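Local coordinates for putative arylalkylamine N-Acetyltransferase 7 (Aedes aegypti, PDB 4FD7), which probably transfers the acetyl group of acetyl-CoA to the amino group of arylalkylamines, as a GNAT-family N-acetyltransferase of the yellow fever mosquito, at residues A[45-57]-A[150-162]. Residues are numbered along the deposited sequence; the frame is centred on the assembly and turned at random.
Sequences IRHMCDYFARDEL and AMGLSVDPKYRGR
Asp55 and Arg160 join the end of helix 45-55 to the loop after strand 152-155, an example of one carboxylate oxygen shared by two guanidinium groups. Arg160 NH2 donates to the anti lone pair of Asp55 OD2 at 2.8 Å, with OD2 in the plane of the Arg160 guanidinium, which stands almost perpendicular to the carboxylate (89°). Arg54 NH1 reaches the same oxygen from the syn side, while Arg54 NE holds OD1, so the carboxylate is gripped side-on and its rotation is restrained; a water also donates to OD2. Arg160 is steadied by Val155 O, which accepts from both NE and NH2, the latter nearly in line with the C=O bond. The negative charge of Asp55 probably helps hold the two converging guanidinium groups together.

Back along the strand, Ser154 points into the helix with OG anti to its backbone N (chi1 -173°). This places OG 3.0 Å from His47 ND1; Phe52 N, at the pi-type turn 48-52, donates a weak hydrogen bond to OG. His47 presents its ring edge to the backbone of Val155 and Asp156. Pro157 CD packs against Tyr51 CD1 at 3.3 Å. Gly152 CA sits over the face of the Phe52 ring, 3.8 Å from its centroid, in a CH-pi contact, and Met48 curls its CE to 3.6 Å from Gly152 O.

Helix 45-55 crosses one face of strand 152-155 at about 99°; helix 164-170 meets Leu153 and Val155 on the other. In this GNAT fold, the Arg- and Gly-rich turn from Arg160 onward matches motif A, which probably helps bind the CoA pyrophosphate.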
ATOM      1  N   ILE A  45       8.839  -5.007  -8.014  1.00 16.93           N
ATOM      2  CA  ILE A  45       8.877  -6.116  -7.079  1.00 16.64           C
ATOM      3  C   ILE A  45      10.180  -6.024  -6.297  1.00 18.15           C
ATOM      4  O   ILE A  45      10.180  -6.082  -5.058  1.00 18.24           O
ATOM      5  CB  ILE A  45       8.762  -7.464  -7.817  1.00 17.96           C
ATOM      6  CG1 ILE A  45       7.346  -7.646  -8.363  1.00 17.54           C
ATOM      7  CG2 ILE A  45       9.179  -8.633  -6.907  1.00 16.37           C
ATOM      8  CD1 ILE A  45       6.281  -7.552  -7.318  1.00 17.78           C
ATOM      9  N   ARG A  46      11.287  -5.798  -7.007  1.00 18.98           N
ATOM     10  CA  ARG A  46      12.567  -5.768  -6.327  1.00 18.91           C
ATOM     11  C   ARG A  46      12.634  -4.598  -5.356  1.00 18.85           C
ATOM     12  O   ARG A  46      13.109  -4.748  -4.223  1.00 19.42           O
ATOM     13  CB  ARG A  46      13.724  -5.794  -7.333  1.00 20.43           C
ATOM     14  CG  ARG A  46      13.983  -7.209  -7.827  1.00 20.77           C
ATOM     15  CD  ARG A  46      14.683  -7.302  -9.184  1.00 22.63           C
ATOM     16  NE  ARG A  46      14.675  -8.691  -9.648  1.00 19.12           N
ATOM     17  CZ  ARG A  46      15.392  -9.161 -10.670  1.00 22.25           C
ATOM     18  NH1 ARG A  46      16.183  -8.364 -11.374  1.00 21.90           N
ATOM     19  NH2 ARG A  46      15.321 -10.446 -10.987  1.00 22.18           N
ATOM     20  N   HIS A  47      12.075  -3.463  -5.768  1.00 16.82           N
ATOM     21  CA  HIS A  47      12.052  -2.299  -4.903  1.00 17.64           C
ATOM     22  C   HIS A  47      11.277  -2.666  -3.639  1.00 17.19           C
ATOM     23  O   HIS A  47      11.732  -2.404  -2.520  1.00 17.26           O
ATOM     24  CB  HIS A  47      11.389  -1.136  -5.639  1.00 16.32           C
ATOM     25  CG  HIS A  47      11.395   0.149  -4.889  1.00 19.41           C
ATOM     26  ND1 HIS A  47      10.523   0.416  -3.856  1.00 18.49           N
ATOM     27  CD2 HIS A  47      12.128   1.277  -5.060  1.00 18.43           C
ATOM     28  CE1 HIS A  47      10.738   1.635  -3.404  1.00 18.84           C
ATOM     29  NE2 HIS A  47      11.705   2.178  -4.126  1.00 19.28           N
ATOM     30  N   MET A  48      10.139  -3.335  -3.819  1.00 17.33           N
ATOM     31  CA  MET A  48       9.324  -3.712  -2.669  1.00 18.06           C
ATOM     32  C   MET A  48      10.129  -4.633  -1.749  1.00 17.41           C
ATOM     33  O   MET A  48      10.090  -4.483  -0.532  1.00 17.39           O
ATOM     34  CB  MET A  48       8.014  -4.375  -3.111  1.00 17.26           C
ATOM     35  CG  MET A  48       7.042  -3.440  -3.860  1.00 16.10           C
ATOM     36  SD  MET A  48       6.312  -2.113  -2.851  1.00 21.55           S
ATOM     37  CE  MET A  48       5.335  -3.041  -1.696  1.00 17.23           C
ATOM     38  N   CYS A  49      10.890  -5.556  -2.330  1.00 15.73           N
ATOM     39  CA  CYS A  49      11.648  -6.484  -1.511  1.00 15.27           C
ATOM     40  C   CYS A  49      12.808  -5.799  -0.830  1.00 18.55           C
ATOM     41  O   CYS A  49      13.216  -6.197   0.262  1.00 21.51           O
ATOM     42  CB  CYS A  49      12.174  -7.618  -2.375  1.00 17.49           C
ATOM     43  SG  CYS A  49      10.845  -8.637  -2.976  1.00 19.09           S
ATOM     44  N   ASP A  50      13.345  -4.758  -1.460  1.00 19.96           N
ATOM     45  CA  ASP A  50      14.600  -4.200  -0.972  1.00 18.36           C
ATOM     46  C   ASP A  50      14.325  -3.263   0.180  1.00 19.64           C
ATOM     47  O   ASP A  50      15.155  -3.086   1.076  1.00 20.11           O
ATOM     48  CB  ASP A  50      15.304  -3.410  -2.076  1.00 18.80           C
ATOM     49  CG  ASP A  50      16.055  -4.291  -3.038  1.00 21.42           C
ATOM     50  OD1 ASP A  50      16.221  -5.489  -2.743  1.00 22.00           O
ATOM     51  OD2 ASP A  50      16.487  -3.775  -4.092  1.00 23.20           O
ATOM     52  N   TYR A  51      13.156  -2.647   0.137  1.00 17.65           N
ATOM     53  CA  TYR A  51      12.849  -1.599   1.083  1.00 16.41           C
ATOM     54  C   TYR A  51      11.639  -1.906   1.960  1.00 17.55           C
ATOM     55  O   TYR A  51      11.783  -2.091   3.164  1.00 19.25           O
ATOM     56  CB  TYR A  51      12.721  -0.274   0.340  1.00 19.58           C
ATOM     57  CG  TYR A  51      13.929  -0.008  -0.530  1.00 18.96           C
ATOM     58  CD1 TYR A  51      15.189   0.172   0.036  1.00 21.25           C
ATOM     59  CD2 TYR A  51      13.819   0.037  -1.912  1.00 20.11           C
ATOM     60  CE1 TYR A  51      16.306   0.411  -0.752  1.00 22.97           C
ATOM     61  CE2 TYR A  51      14.934   0.279  -2.716  1.00 21.23           C
ATOM     62  CZ  TYR A  51      16.170   0.460  -2.130  1.00 23.56           C
ATOM     63  OH  TYR A  51      17.267   0.700  -2.926  1.00 23.01           O
ATOM     64  N   PHE A  52      10.454  -1.963   1.364  1.00 16.53           N
ATOM     65  CA  PHE A  52       9.235  -2.224   2.122  1.00 15.38           C
ATOM     66  C   PHE A  52       9.334  -3.461   3.019  1.00 18.69           C
ATOM     67  O   PHE A  52       9.014  -3.399   4.209  1.00 16.21           O
ATOM     68  CB  PHE A  52       8.052  -2.345   1.169  1.00 14.76           C
ATOM     69  CG  PHE A  52       6.774  -2.761   1.834  1.00 15.13           C
ATOM     70  CD1 PHE A  52       5.977  -1.836   2.495  1.00 16.74           C
ATOM     71  CD2 PHE A  52       6.365  -4.079   1.783  1.00 15.19           C
ATOM     72  CE1 PHE A  52       4.787  -2.237   3.110  1.00 17.12           C
ATOM     73  CE2 PHE A  52       5.183  -4.490   2.387  1.00 15.35           C
ATOM     74  CZ  PHE A  52       4.395  -3.580   3.045  1.00 15.37           C
ATOM     75  N   ALA A  53       9.798  -4.570   2.446  1.00 16.66           N
ATOM     76  CA  ALA A  53       9.948  -5.822   3.190  1.00 18.13           C
ATOM     77  C   ALA A  53      10.902  -5.663   4.364  1.00 18.48           C
ATOM     78  O   ALA A  53      10.752  -6.329   5.381  1.00 15.24           O
ATOM     79  CB  ALA A  53      10.444  -6.926   2.273  1.00 17.44           C
ATOM     80  N   ARG A  54      11.892  -4.787   4.218  1.00 18.94           N
ATOM     81  CA  ARG A  54      12.881  -4.602   5.265  1.00 19.99           C
ATOM     82  C   ARG A  54      12.436  -3.603   6.330  1.00 21.30           C
ATOM     83  O   ARG A  54      12.721  -3.793   7.510  1.00 20.80           O
ATOM     84  CB  ARG A  54      14.211  -4.147   4.661  1.00 19.49           C
ATOM     85  CG  ARG A  54      15.312  -3.977   5.689  1.00 23.82           C
ATOM     86  CD  ARG A  54      16.469  -3.179   5.132  1.00 25.65           C
ATOM     87  NE  ARG A  54      16.098  -1.807   4.778  1.00 26.46           N
ATOM     88  CZ  ARG A  54      16.761  -1.076   3.888  1.00 25.90           C
ATOM     89  NH1 ARG A  54      16.367   0.154   3.596  1.00 27.52           N
ATOM     90  NH2 ARG A  54      17.819  -1.586   3.277  1.00 27.72           N
ATOM     91  N   ASP A  55      11.723  -2.557   5.915  1.00 18.63           N
ATOM     92  CA  ASP A  55      11.525  -1.386   6.769  1.00 19.69           C
ATOM     93  C   ASP A  55      10.143  -1.226   7.418  1.00 19.83           C
ATOM     94  O   ASP A  55      10.028  -0.597   8.462  1.00 20.17           O
ATOM     95  CB  ASP A  55      11.885  -0.123   5.982  1.00 21.52           C
ATOM     96  CG  ASP A  55      13.363  -0.052   5.660  1.00 23.45           C
ATOM     97  OD1 ASP A  55      14.143  -0.794   6.302  1.00 21.29           O
ATOM     98  OD2 ASP A  55      13.752   0.741   4.778  1.00 26.18           O
ATOM     99  N   GLU A  56       9.095  -1.765   6.807  1.00 18.13           N
ATOM    100  CA  GLU A  56       7.745  -1.580   7.347  1.00 17.83           C
ATOM    101  C   GLU A  56       7.596  -2.309   8.689  1.00 17.99           C
ATOM    102  O   GLU A  56       8.126  -3.409   8.848  1.00 15.95           O
ATOM    103  CB  GLU A  56       6.699  -2.052   6.341  1.00 17.75           C
ATOM    104  CG  GLU A  56       5.253  -1.882   6.795  1.00 18.33           C
ATOM    105  CD  GLU A  56       4.679  -3.140   7.451  1.00 19.17           C
ATOM    106  OE1 GLU A  56       5.372  -4.160   7.492  1.00 19.95           O
ATOM    107  OE2 GLU A  56       3.524  -3.110   7.925  1.00 23.86           O
ATOM    108  N   LEU A  57       6.879  -1.698   9.636  1.00 17.23           N
ATOM    109  CA  LEU A  57       6.833  -2.193  11.021  1.00 19.58           C
ATOM    110  C   LEU A  57       6.476  -3.667  11.233  1.00 16.67           C
ATOM    111  O   LEU A  57       7.204  -4.367  11.946  1.00 16.16           O
ATOM    112  CB  LEU A  57       5.940  -1.314  11.915  1.00 17.80           C
ATOM    113  CG  LEU A  57       6.423   0.102  12.210  1.00 20.53           C
ATOM    114  CD1 LEU A  57       5.659   0.624  13.408  1.00 21.36           C
ATOM    115  CD2 LEU A  57       7.920   0.137  12.457  1.00 22.08           C
ATOM    116  N   ALA A 150      -4.624  -1.732  -1.020  1.00 13.67           N
ATOM    117  CA  ALA A 150      -3.183  -1.770  -1.234  1.00 12.20           C
ATOM    118  C   ALA A 150      -2.526  -2.881  -0.434  1.00 14.88           C
ATOM    119  O   ALA A 150      -3.033  -3.294   0.608  1.00 15.56           O
ATOM    120  CB  ALA A 150      -2.574  -0.456  -0.844  1.00 13.71           C
ATOM    121  N   MET A 151      -1.367  -3.326  -0.907  1.00 13.96           N
ATOM    122  CA  MET A 151      -0.538  -4.269  -0.163  1.00 17.00           C
ATOM    123  C   MET A 151       0.890  -3.749  -0.149  1.00 16.05           C
ATOM    124  O   MET A 151       1.792  -4.386  -0.688  1.00 19.36           O
ATOM    125  CB  MET A 151      -0.579  -5.660  -0.806  1.00 18.70           C
ATOM    126  CG  MET A 151       0.159  -6.753  -0.035  1.00 18.40           C
ATOM    127  SD  MET A 151      -0.417  -6.960   1.649  1.00 27.89           S
ATOM    128  CE  MET A 151       1.060  -6.579   2.596  1.00 23.62           C
ATOM    129  N   GLY A 152       1.088  -2.566   0.425  1.00 16.05           N
ATOM    130  CA  GLY A 152       2.429  -2.050   0.653  1.00 14.62           C
ATOM    131  C   GLY A 152       2.798  -0.818  -0.152  1.00 15.88           C
ATOM    132  O   GLY A 152       2.591  -0.771  -1.376  1.00 15.21           O
ATOM    133  N   LEU A 153       3.345   0.177   0.543  1.00 16.21           N
ATOM    134  CA  LEU A 153       3.936   1.353  -0.090  1.00 17.61           C
ATOM    135  C   LEU A 153       5.403   1.408   0.320  1.00 20.43           C
ATOM    136  O   LEU A 153       5.719   1.479   1.513  1.00 19.13           O
ATOM    137  CB  LEU A 153       3.214   2.642   0.332  1.00 17.16           C
ATOM    138  CG  LEU A 153       3.453   3.907  -0.521  1.00 15.24           C
ATOM    139  CD1 LEU A 153       2.411   4.978  -0.228  1.00 16.71           C
ATOM    140  CD2 LEU A 153       4.844   4.511  -0.339  1.00 19.16           C
ATOM    141  N   SER A 154       6.284   1.367  -0.680  1.00 20.14           N
ATOM    142  CA  SER A 154       7.728   1.382  -0.478  1.00 20.62           C
ATOM    143  C   SER A 154       8.305   2.697  -0.987  1.00 20.42           C
ATOM    144  O   SER A 154       7.950   3.161  -2.064  1.00 18.14           O
ATOM    145  CB  SER A 154       8.346   0.222  -1.244  1.00 20.02           C
ATOM    146  OG  SER A 154       9.728   0.068  -0.973  1.00 23.06           O
ATOM    147  N   VAL A 155       9.185   3.313  -0.206  1.00 20.45           N
ATOM    148  CA  VAL A 155       9.910   4.495  -0.673  1.00 19.99           C
ATOM    149  C   VAL A 155      11.396   4.273  -0.445  1.00 21.89           C
ATOM    150  O   VAL A 155      11.788   3.821   0.631  1.00 22.35           O
ATOM    151  CB  VAL A 155       9.473   5.772   0.065  1.00 22.91           C
ATOM    152  CG1 VAL A 155      10.528   6.894  -0.074  1.00 19.45           C
ATOM    153  CG2 VAL A 155       8.095   6.244  -0.427  1.00 20.72           C
ATOM    154  N   ASP A 156      12.213   4.577  -1.455  1.00 20.41           N
ATOM    155  CA  ASP A 156      13.657   4.423  -1.316  1.00 21.47           C
ATOM    156  C   ASP A 156      14.126   5.377  -0.232  1.00 20.06           C
ATOM    157  O   ASP A 156      13.864   6.577  -0.301  1.00 20.31           O
ATOM    158  CB  ASP A 156      14.348   4.735  -2.640  1.00 22.57           C
ATOM    159  CG  ASP A 156      15.846   4.469  -2.609  1.00 25.35           C
ATOM    160  OD1 ASP A 156      16.468   4.540  -1.525  1.00 22.00           O
ATOM    161  OD2 ASP A 156      16.401   4.195  -3.687  1.00 25.89           O
ATOM    162  N   PRO A 157      14.815   4.838   0.788  1.00 22.95           N
ATOM    163  CA  PRO A 157      15.358   5.592   1.914  1.00 21.28           C
ATOM    164  C   PRO A 157      16.107   6.861   1.515  1.00 23.98           C
ATOM    165  O   PRO A 157      16.036   7.839   2.256  1.00 22.99           O
ATOM    166  CB  PRO A 157      16.316   4.586   2.550  1.00 24.38           C
ATOM    167  CG  PRO A 157      15.661   3.292   2.316  1.00 24.62           C
ATOM    168  CD  PRO A 157      15.074   3.394   0.935  1.00 21.67           C
ATOM    169  N   LYS A 158      16.784   6.879   0.370  1.00 21.41           N
ATOM    170  CA  LYS A 158      17.527   8.086   0.018  1.00 24.16           C
ATOM    171  C   LYS A 158      16.622   9.199  -0.508  1.00 22.63           C
ATOM    172  O   LYS A 158      17.099  10.284  -0.864  1.00 24.79           O
ATOM    173  CB  LYS A 158      18.687   7.792  -0.935  1.00 28.39           C
ATOM    174  CG  LYS A 158      18.294   7.538  -2.373  1.00 27.28           C
ATOM    175  CD  LYS A 158      19.379   6.714  -3.081  1.00 30.16           C
ATOM    176  CE  LYS A 158      19.181   6.757  -4.584  1.00 30.50           C
ATOM    177  NZ  LYS A 158      17.734   6.851  -4.897  1.00 33.40           N
ATOM    178  N   TYR A 159      15.316   8.929  -0.535  1.00 22.22           N
ATOM    179  CA  TYR A 159      14.317   9.932  -0.877  1.00 21.90           C
ATOM    180  C   TYR A 159      13.333  10.201   0.251  1.00 22.38           C
ATOM    181  O   TYR A 159      12.345  10.920   0.051  1.00 21.55           O
ATOM    182  CB  TYR A 159      13.517   9.496  -2.107  1.00 22.10           C
ATOM    183  CG  TYR A 159      14.231   9.720  -3.402  1.00 23.29           C
ATOM    184  CD1 TYR A 159      14.796   8.660  -4.088  1.00 24.68           C
ATOM    185  CD2 TYR A 159      14.351  10.994  -3.942  1.00 25.16           C
ATOM    186  CE1 TYR A 159      15.449   8.855  -5.284  1.00 26.08           C
ATOM    187  CE2 TYR A 159      15.018  11.201  -5.136  1.00 26.46           C
ATOM    188  CZ  TYR A 159      15.563  10.124  -5.802  1.00 28.15           C
ATOM    189  OH  TYR A 159      16.229  10.324  -6.992  1.00 31.51           O
ATOM    190  N   ARG A 160      13.562   9.633   1.429  1.00 22.74           N
ATOM    191  CA  ARG A 160      12.592   9.857   2.494  1.00 23.66           C
ATOM    192  C   ARG A 160      12.680  11.276   3.066  1.00 22.74           C
ATOM    193  O   ARG A 160      13.635  12.021   2.799  1.00 22.93           O
ATOM    194  CB  ARG A 160      12.637   8.753   3.572  1.00 23.42           C
ATOM    195  CG  ARG A 160      11.730   7.535   3.250  1.00 24.89           C
ATOM    196  CD  ARG A 160      11.989   6.355   4.170  1.00 26.06           C
ATOM    197  NE  ARG A 160      12.035   5.075   3.463  1.00 28.21           N
ATOM    198  CZ  ARG A 160      12.532   3.955   3.987  1.00 28.71           C
ATOM    199  NH1 ARG A 160      13.027   3.971   5.221  1.00 28.01           N
ATOM    200  NH2 ARG A 160      12.543   2.822   3.289  1.00 26.39           N
ATOM    201  N   GLY A 161      11.640  11.669   3.794  1.00 22.11           N
ATOM    202  CA  GLY A 161      11.574  12.989   4.390  1.00 24.32           C
ATOM    203  C   GLY A 161      11.142  14.062   3.407  1.00 24.41           C
ATOM    204  O   GLY A 161      11.236  15.253   3.700  1.00 27.15           O
ATOM    205  N   ARG A 162      10.667  13.637   2.241  1.00 22.27           N
ATOM    206  CA  ARG A 162      10.345  14.558   1.158  1.00 23.98           C
ATOM    207  C   ARG A 162       8.851  14.605   0.860  1.00 24.47           C
ATOM    208  O   ARG A 162       8.410  15.323  -0.044  1.00 24.98           O
ATOM    209  CB  ARG A 162      11.136  14.172  -0.098  1.00 19.79           C
ATOM    210  CG  ARG A 162      12.596  14.611  -0.023  1.00 22.90           C
ATOM    211  CD  ARG A 162      13.459  13.907  -1.036  1.00 23.96           C
ATOM    212  NE  ARG A 162      14.853  14.358  -1.014  1.00 24.16           N
ATOM    213  CZ  ARG A 162      15.805  13.833  -0.246  1.00 25.48           C
ATOM    214  NH1 ARG A 162      17.042  14.305  -0.297  1.00 27.65           N
ATOM    215  NH2 ARG A 162      15.528  12.843   0.588  1.00 23.06           N
TER
HETATM  216  O   HOH W   1      15.826   2.198   5.470  1.00 40.57           O